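Local structure of cell division protein FtsX (Streptococcus pneumoniae serotype 2, 6HEE) at residues I16-E21 with P84-Y89; K53-S58 with Y89-N94. The protein is the membrane subunit of the ABC transporter complex FtsEX, which takes part in cell division and is required for normal growth and cell shape. All coordinates share one frame; numbering follows the deposited sequence.

How the contacts relate
Contacts 1 and 2 follow strand 88-93 of the extracellular domain from its approach to its far end, and their centres are about 15 Å apart. In contact 1 the loop leading into this strand meets the end of strand 11-16 and the turn after it; in contact 2 the strand itself pairs with 52-58. Strand 88-93 therefore lies between 11-16 and 52-58 in a four-stranded antiparallel sheet. Along the chain the segments alternate, 16-21, 53-58, 84-89, 89-94, so the late strand ties two earlier parts of the domain together. Y89 belongs to both contacts, and F57 of contact 2 packs on I16 and D87 of contact 1.

Contact 1: residues I16-E21 with P84-Y89; sequences IRKDVE and PLYDAY. With UMQ (undecyl-maltoside), chain C; SO4 (sulfate ion), chain D.
I16 meets D87 through its backbone: its N-H bonds to D87 O at 2.8 Å and nearly straight (168°). The other polar pair is bridged by a water, which donates to I16 O at 2.6 Å and accepts from D87 N at 3.0 Å. I16 O also lies in the plane of the Y86 ring at its edge, 3.2 Å from Y86 CD1. With CG1 turned beside its backbone N (chi1 -56°), I16 brings CD1 obliquely against the Y89 ring, 3.5 Å from Y89 CE2. This is where strand 11-16 of the antiparallel sheet gives out into a type I turn, R17 to V20, closed by V20 N to R17 O, while the loop it meets leads into strand 88-93. K18 reaches back from that turn; its bent side chain crosses that of Y86 at about a right angle, with CD over one face of the ring, and its NZ donates to L85 O at 2.9 Å. R17 turns to other partners: NE gives a weak hydrogen bond to D19 OD1 (3.3 Å) that forms part of a salt bridge, and NH1 a weak bond to a sulfate that most likely came in with the crystallisation solution. Outside the two segments, K60 N bonds to D87 OD1, and Y89 OH is hydrogen-bonded to D22 OD2. A second subunit packs against P84, L85 and Y86, and the detergent's undecyl chain comes within 3.9 Å of P84 CD through its atom CB.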
loop_
_atom_site.group_PDB
_atom_site.type_symbol
_atom_site.label_atom_id
_atom_site.label_comp_id
_atom_site.label_asym_id
_atom_site.label_seq_id
_atom_site.Cartn_x
_atom_site.Cartn_y
_atom_site.Cartn_z
ATOM N N ILE A 16 5.480 2.845 -10.633
ATOM C CA ILE A 16 5.962 1.625 -11.262
ATOM C C ILE A 16 5.084 0.447 -10.846
ATOM O O ILE A 16 4.759 0.285 -9.660
ATOM C CB ILE A 16 7.430 1.379 -10.899
ATOM C CG1 ILE A 16 8.262 2.601 -11.284
ATOM C CG2 ILE A 16 7.985 0.129 -11.592
ATOM C CD1 ILE A 16 9.690 2.463 -10.860
ATOM N N ARG A 17 4.696 -0.374 -11.821
ATOM C CA ARG A 17 3.972 -1.615 -11.529
ATOM C C ARG A 17 4.683 -2.396 -10.439
ATOM O O ARG A 17 5.910 -2.493 -10.422
ATOM C CB ARG A 17 3.848 -2.472 -12.793
ATOM C CG ARG A 17 2.804 -1.947 -13.763
ATOM C CD ARG A 17 2.584 -2.911 -14.927
ATOM N NE ARG A 17 2.042 -4.178 -14.454
ATOM C CZ ARG A 17 0.767 -4.529 -14.567
ATOM N NH1 ARG A 17 -0.095 -3.708 -15.155
ATOM N NH2 ARG A 17 0.357 -5.704 -14.093
ATOM N N LYS A 18 3.903 -2.906 -9.492
ATOM C CA LYS A 18 4.474 -3.638 -8.369
ATOM C C LYS A 18 5.256 -4.881 -8.795
ATOM O O LYS A 18 6.141 -5.316 -8.044
ATOM C CB LYS A 18 3.363 -4.021 -7.391
ATOM C CG LYS A 18 2.752 -2.820 -6.688
ATOM C CD LYS A 18 3.686 -2.267 -5.609
ATOM C CE LYS A 18 2.927 -1.990 -4.294
ATOM N NZ LYS A 18 3.808 -2.176 -3.073
ATOM N N ASP A 19 4.988 -5.444 -9.981
ATOM C CA ASP A 19 5.689 -6.643 -10.433
ATOM C C ASP A 19 6.864 -6.334 -11.354
ATOM O O ASP A 19 7.420 -7.257 -11.960
ATOM C CB ASP A 19 4.725 -7.616 -11.129
ATOM C CG ASP A 19 3.988 -6.984 -12.311
ATOM O OD1 ASP A 19 4.325 -5.838 -12.698
ATOM O OD2 ASP A 19 3.056 -7.633 -12.844
ATOM N N VAL A 20 7.255 -5.068 -11.465
ATOM C CA VAL A 20 8.361 -4.637 -12.313
ATOM C C VAL A 20 9.466 -4.113 -11.414
ATOM O O VAL A 20 9.220 -3.262 -10.554
ATOM C CB VAL A 20 7.900 -3.555 -13.303
ATOM C CG1 VAL A 20 9.101 -2.875 -13.964
ATOM C CG2 VAL A 20 6.949 -4.179 -14.332
ATOM N N GLU A 21 10.676 -4.622 -11.602
ATOM C CA GLU A 21 11.792 -4.203 -10.759
ATOM C C GLU A 21 12.736 -3.330 -11.566
ATOM O O GLU A 21 13.887 -3.702 -11.809
ATOM C CB GLU A 21 12.530 -5.413 -10.179
ATOM C CG GLU A 21 11.604 -6.458 -9.536
ATOM C CD GLU A 21 12.072 -6.878 -8.153
ATOM O OE1 GLU A 21 11.418 -6.487 -7.151
ATOM O OE2 GLU A 21 13.097 -7.600 -8.080
ATOM N N PRO A 84 2.610 -1.130 0.877
ATOM C CA PRO A 84 1.713 -1.026 -0.282
ATOM C C PRO A 84 1.948 0.210 -1.148
ATOM O O PRO A 84 1.315 0.322 -2.207
ATOM C CB PRO A 84 0.325 -0.968 0.372
ATOM C CG PRO A 84 0.593 -0.211 1.661
ATOM C CD PRO A 84 2.018 -0.551 2.096
ATOM N N LEU A 85 2.795 1.151 -0.734
ATOM C CA LEU A 85 3.111 2.244 -1.636
ATOM C C LEU A 85 3.832 1.816 -2.910
ATOM O O LEU A 85 4.292 0.676 -3.052
ATOM C CB LEU A 85 3.933 3.323 -0.927
ATOM C CG LEU A 85 3.310 3.836 0.377
ATOM C CD1 LEU A 85 4.216 4.800 1.131
ATOM C CD2 LEU A 85 1.962 4.467 0.045
ATOM N N TYR A 86 3.936 2.720 -3.845
ATOM C CA TYR A 86 4.589 2.296 -5.086
ATOM C C TYR A 86 5.949 2.930 -5.246
ATOM O O TYR A 86 6.159 4.002 -4.805
ATOM C CB TYR A 86 3.803 2.819 -6.270
ATOM C CG TYR A 86 2.542 2.076 -6.556
ATOM C CD1 TYR A 86 2.465 1.180 -7.581
ATOM C CD2 TYR A 86 1.421 2.275 -5.801
ATOM C CE1 TYR A 86 1.309 0.490 -7.846
ATOM C CE2 TYR A 86 0.252 1.596 -6.048
ATOM C CZ TYR A 86 0.196 0.700 -7.078
ATOM O OH TYR A 86 -0.944 0.020 -7.327
ATOM N N ASP A 87 6.852 2.181 -5.835
ATOM C CA ASP A 87 8.115 2.733 -6.325
ATOM C C ASP A 87 7.740 3.695 -7.450
ATOM O O ASP A 87 6.806 3.448 -8.216
ATOM C CB ASP A 87 9.119 1.722 -6.880
ATOM C CG ASP A 87 9.648 0.758 -5.851
ATOM O OD1 ASP A 87 9.711 1.052 -4.630
ATOM O OD2 ASP A 87 10.042 -0.314 -6.308
ATOM N N ALA A 88 8.492 4.788 -7.578
ATOM C CA ALA A 88 8.155 5.760 -8.611
ATOM C C ALA A 88 9.410 6.411 -9.156
ATOM O O ALA A 88 10.492 6.303 -8.579
ATOM C CB ALA A 88 7.202 6.842 -8.092
ATOM N N TYR A 89 9.245 7.068 -10.300
ATOM C CA TYR A 89 10.207 8.025 -10.824
ATOM C C TYR A 89 9.596 9.425 -10.736
ATOM O O TYR A 89 8.474 9.651 -11.203
ATOM C CB TYR A 89 10.594 7.700 -12.263
ATOM C CG TYR A 89 11.463 6.471 -12.400
ATOM C CD1 TYR A 89 12.761 6.471 -11.933
ATOM C CD2 TYR A 89 10.972 5.294 -12.994
ATOM C CE1 TYR A 89 13.559 5.336 -12.023
ATOM C CE2 TYR A 89 11.759 4.177 -13.093
ATOM C CZ TYR A 89 13.050 4.202 -12.601
ATOM O OH TYR A 89 13.851 3.098 -12.715
HETATM C C2 UMQ C . 11.934 -1.690 7.178
HETATM C C4 UMQ C . 13.863 -0.324 7.891
HETATM C C5 UMQ C . 13.358 -0.423 9.373
HETATM C C6 UMQ C . 13.916 0.673 10.137
HETATM O O2 UMQ C . 11.781 -3.061 7.769
HETATM O O4 UMQ C . 15.279 -0.409 7.930
HETATM C C1 UMQ C . 11.257 -0.615 7.999
HETATM C C3 UMQ C . 13.324 -1.374 6.962
HETATM O O1 UMQ C . 9.879 -0.851 8.100
HETATM O O3 UMQ C . 13.452 -0.862 5.552
HETATM O O5 UMQ C . 11.838 -0.405 9.358
HETATM O O6 UMQ C . 12.973 1.224 11.051
HETATM C "C1'" UMQ C . 6.484 -0.944 6.497
HETATM C "C2'" UMQ C . 7.089 -2.350 6.581
HETATM C "C3'" UMQ C . 8.496 -2.362 7.080
HETATM C "C4'" UMQ C . 9.326 -1.180 6.778
HETATM C "C5'" UMQ C . 8.668 0.079 6.157
HETATM C "C6'" UMQ C . 9.506 0.621 5.037
HETATM O "O1'" UMQ C . 5.249 -1.002 5.909
HETATM O "O3'" UMQ C . 9.227 -3.526 6.575
HETATM O "O5'" UMQ C . 7.311 -0.125 5.605
HETATM O "O6'" UMQ C . 9.068 0.019 3.804
HETATM O "O2'" UMQ C . 6.284 -3.196 7.444
HETATM C CA UMQ C . 4.312 -0.044 6.342
HETATM C CB UMQ C . 3.922 0.924 5.173
HETATM C CC UMQ C . 2.510 1.501 5.477
HETATM C CD UMQ C . 2.299 2.820 4.597
HETATM C CF UMQ C . 0.997 3.592 5.096
HETATM C CG UMQ C . -0.252 2.769 4.668
HETATM C CH UMQ C . -0.743 3.182 3.255
HETATM C CI UMQ C . -2.308 3.267 3.269
HETATM C CJ UMQ C . -2.898 3.305 1.840
HETATM C CK UMQ C . -4.454 3.239 1.919
HETATM C CL UMQ C . -4.987 2.229 0.938
HETATM S S SO4 D . -3.674 -3.316 -15.755
HETATM O O1 SO4 D . -3.422 -4.174 -16.912
HETATM O O2 SO4 D . -3.861 -4.161 -14.577
HETATM O O3 SO4 D . -2.535 -2.420 -15.544
HETATM O O4 SO4 D . -4.884 -2.528 -15.989
HETATM O O HOH W 1 6.030 -0.219 -7.402
#

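Contact 2: residues K53-S58 with Y89-N94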
loop_
_atom_site.group_PDB
_atom_site.type_symbol
_atom_site.label_atom_id
_atom_site.label_comp_id
_atom_site.label_asym_id
_atom_site.label_seq_id
_atom_site.Cartn_x
_atom_site.Cartn_y
_atom_site.Cartn_z
ATOM N N LYS A 53 13.951 16.585 -18.247
ATOM C CA LYS A 53 15.217 17.097 -17.748
ATOM C C LYS A 53 15.963 16.069 -16.890
ATOM O O LYS A 53 17.142 15.799 -17.133
ATOM C CB LYS A 53 14.976 18.403 -16.973
ATOM C CG LYS A 53 16.207 18.904 -16.235
ATOM C CD LYS A 53 16.298 20.429 -16.165
ATOM C CE LYS A 53 16.366 21.057 -17.560
ATOM N NZ LYS A 53 17.559 20.605 -18.353
ATOM N N SER A 54 15.302 15.491 -15.884
ATOM C CA SER A 54 15.903 14.463 -15.041
ATOM C C SER A 54 14.827 13.482 -14.597
ATOM O O SER A 54 13.626 13.771 -14.651
ATOM C CB SER A 54 16.592 15.053 -13.813
ATOM O OG SER A 54 15.642 15.556 -12.896
ATOM N N VAL A 55 15.281 12.303 -14.168
ATOM C CA VAL A 55 14.406 11.203 -13.762
ATOM C C VAL A 55 15.020 10.583 -12.513
ATOM O O VAL A 55 16.069 9.941 -12.594
ATOM C CB VAL A 55 14.250 10.144 -14.862
ATOM C CG1 VAL A 55 13.253 9.018 -14.418
ATOM C CG2 VAL A 55 13.779 10.792 -16.133
ATOM N N THR A 56 14.376 10.772 -11.364
ATOM C CA THR A 56 14.929 10.343 -10.083
ATOM C C THR A 56 14.059 9.257 -9.442
ATOM O O THR A 56 12.846 9.442 -9.247
ATOM C CB THR A 56 15.068 11.566 -9.158
ATOM O OG1 THR A 56 15.681 12.641 -9.898
ATOM C CG2 THR A 56 15.924 11.242 -7.917
ATOM N N PHE A 57 14.682 8.134 -9.096
ATOM C CA PHE A 57 13.976 7.033 -8.436
ATOM C C PHE A 57 13.600 7.401 -7.004
ATOM O O PHE A 57 14.453 7.829 -6.221
ATOM C CB PHE A 57 14.860 5.785 -8.409
ATOM C CG PHE A 57 14.162 4.539 -7.871
ATOM C CD1 PHE A 57 13.194 3.887 -8.625
ATOM C CD2 PHE A 57 14.512 4.005 -6.630
ATOM C CE1 PHE A 57 12.551 2.718 -8.148
ATOM C CE2 PHE A 57 13.890 2.824 -6.145
ATOM C CZ PHE A 57 12.908 2.188 -6.905
ATOM N N SER A 58 12.340 7.158 -6.638
ATOM C CA SER A 58 11.868 7.303 -5.263
ATOM C C SER A 58 11.286 5.972 -4.785
ATOM O O SER A 58 10.222 5.563 -5.251
ATOM C CB SER A 58 10.819 8.410 -5.170
ATOM O OG SER A 58 10.251 8.433 -3.880
ATOM N N TYR A 89 9.245 7.068 -10.300
ATOM C CA TYR A 89 10.207 8.025 -10.824
ATOM C C TYR A 89 9.596 9.425 -10.736
ATOM O O TYR A 89 8.474 9.651 -11.203
ATOM C CB TYR A 89 10.594 7.700 -12.263
ATOM C CG TYR A 89 11.463 6.471 -12.400
ATOM C CD1 TYR A 89 12.761 6.471 -11.933
ATOM C CD2 TYR A 89 10.972 5.294 -12.994
ATOM C CE1 TYR A 89 13.559 5.336 -12.023
ATOM C CE2 TYR A 89 11.759 4.177 -13.093
ATOM C CZ TYR A 89 13.050 4.202 -12.601
ATOM O OH TYR A 89 13.851 3.098 -12.715
ATOM N N ILE A 90 10.313 10.348 -10.093
ATOM C CA ILE A 90 9.936 11.760 -10.081
ATOM C C ILE A 90 10.559 12.354 -11.334
ATOM O O ILE A 90 11.786 12.410 -11.447
ATOM C CB ILE A 90 10.437 12.496 -8.825
ATOM C CG1 ILE A 90 10.082 11.757 -7.535
ATOM C CG2 ILE A 90 9.937 13.986 -8.800
ATOM C CD1 ILE A 90 8.680 11.163 -7.540
ATOM N N VAL A 91 9.734 12.751 -12.292
ATOM C CA VAL A 91 10.221 13.271 -13.565
ATOM C C VAL A 91 10.167 14.798 -13.541
ATOM O O VAL A 91 9.168 15.392 -13.102
ATOM C CB VAL A 91 9.413 12.698 -14.738
ATOM C CG1 VAL A 91 9.945 13.220 -16.053
ATOM C CG2 VAL A 91 9.497 11.173 -14.729
ATOM N N GLU A 92 11.252 15.435 -13.986
ATOM C CA GLU A 92 11.321 16.889 -14.112
ATOM C C GLU A 92 11.232 17.237 -15.592
ATOM O O GLU A 92 12.122 16.883 -16.378
ATOM C CB GLU A 92 12.597 17.450 -13.493
ATOM C CG GLU A 92 12.851 18.931 -13.853
ATOM C CD GLU A 92 13.862 19.599 -12.933
ATOM O OE1 GLU A 92 14.998 19.080 -12.819
ATOM O OE2 GLU A 92 13.526 20.646 -12.329
ATOM N N ALA A 93 10.137 17.896 -15.967
ATOM C CA ALA A 93 9.949 18.396 -17.321
ATOM C C ALA A 93 10.891 19.573 -17.602
ATOM O O ALA A 93 11.308 20.289 -16.691
ATOM C CB ALA A 93 8.496 18.837 -17.504
ATOM N N ASN A 94 11.234 19.771 -18.879
ATOM C CA ASN A 94 12.035 20.944 -19.235
ATOM C C ASN A 94 11.295 22.249 -18.956
ATOM O O ASN A 94 11.920 23.258 -18.613
ATOM C CB ASN A 94 12.428 20.881 -20.707
ATOM C CG ASN A 94 13.602 19.983 -20.946
ATOM O OD1 ASN A 94 14.337 19.654 -20.011
ATOM N ND2 ASN A 94 13.801 19.572 -22.201
HETATM O O HOH W 2 14.027 14.146 -11.040
#
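Swung away from the backbone N of F57 (chi1 -174°), the phenyl ring meets that of Y89, whose CG sits beside its own N (chi1 -71°); these two torsions bring the rings together from neighbouring strands. The edge of F57 points toward the face of Y89 in an offset edge-to-face pair, centroids 5.6 Å apart and planes at 63°. V55 CG1 touches the same tyrosine obliquely, 3.6 Å from Y89 CD1. The backbones run antiparallel. T56 and I90 form a hydrogen-bonded pair, with T56 N to I90 O at 3.1 Å and I90 N to T56 O at 2.8 Å; V55 with V91 and F57 with Y89 are non-hydrogen-bonded pairs. I90 O also accepts a hydrogen bond from a water that lies between S54 OG and T56 OG1. At the other end K53 and S54 both face E92 in a classic beta bulge: E92 N bonds to S54 O at 3.0 Å, and K53 N to E92 O at 2.6 Å. The K53 and E92 side chains run side by side, their charged ends apart. Strand 52-58 is outermost in the sheet within this chain; beyond 88-93 comes strand 11-16, V55 and V91 pack on helix 41-47, and A93 on helix 99-107.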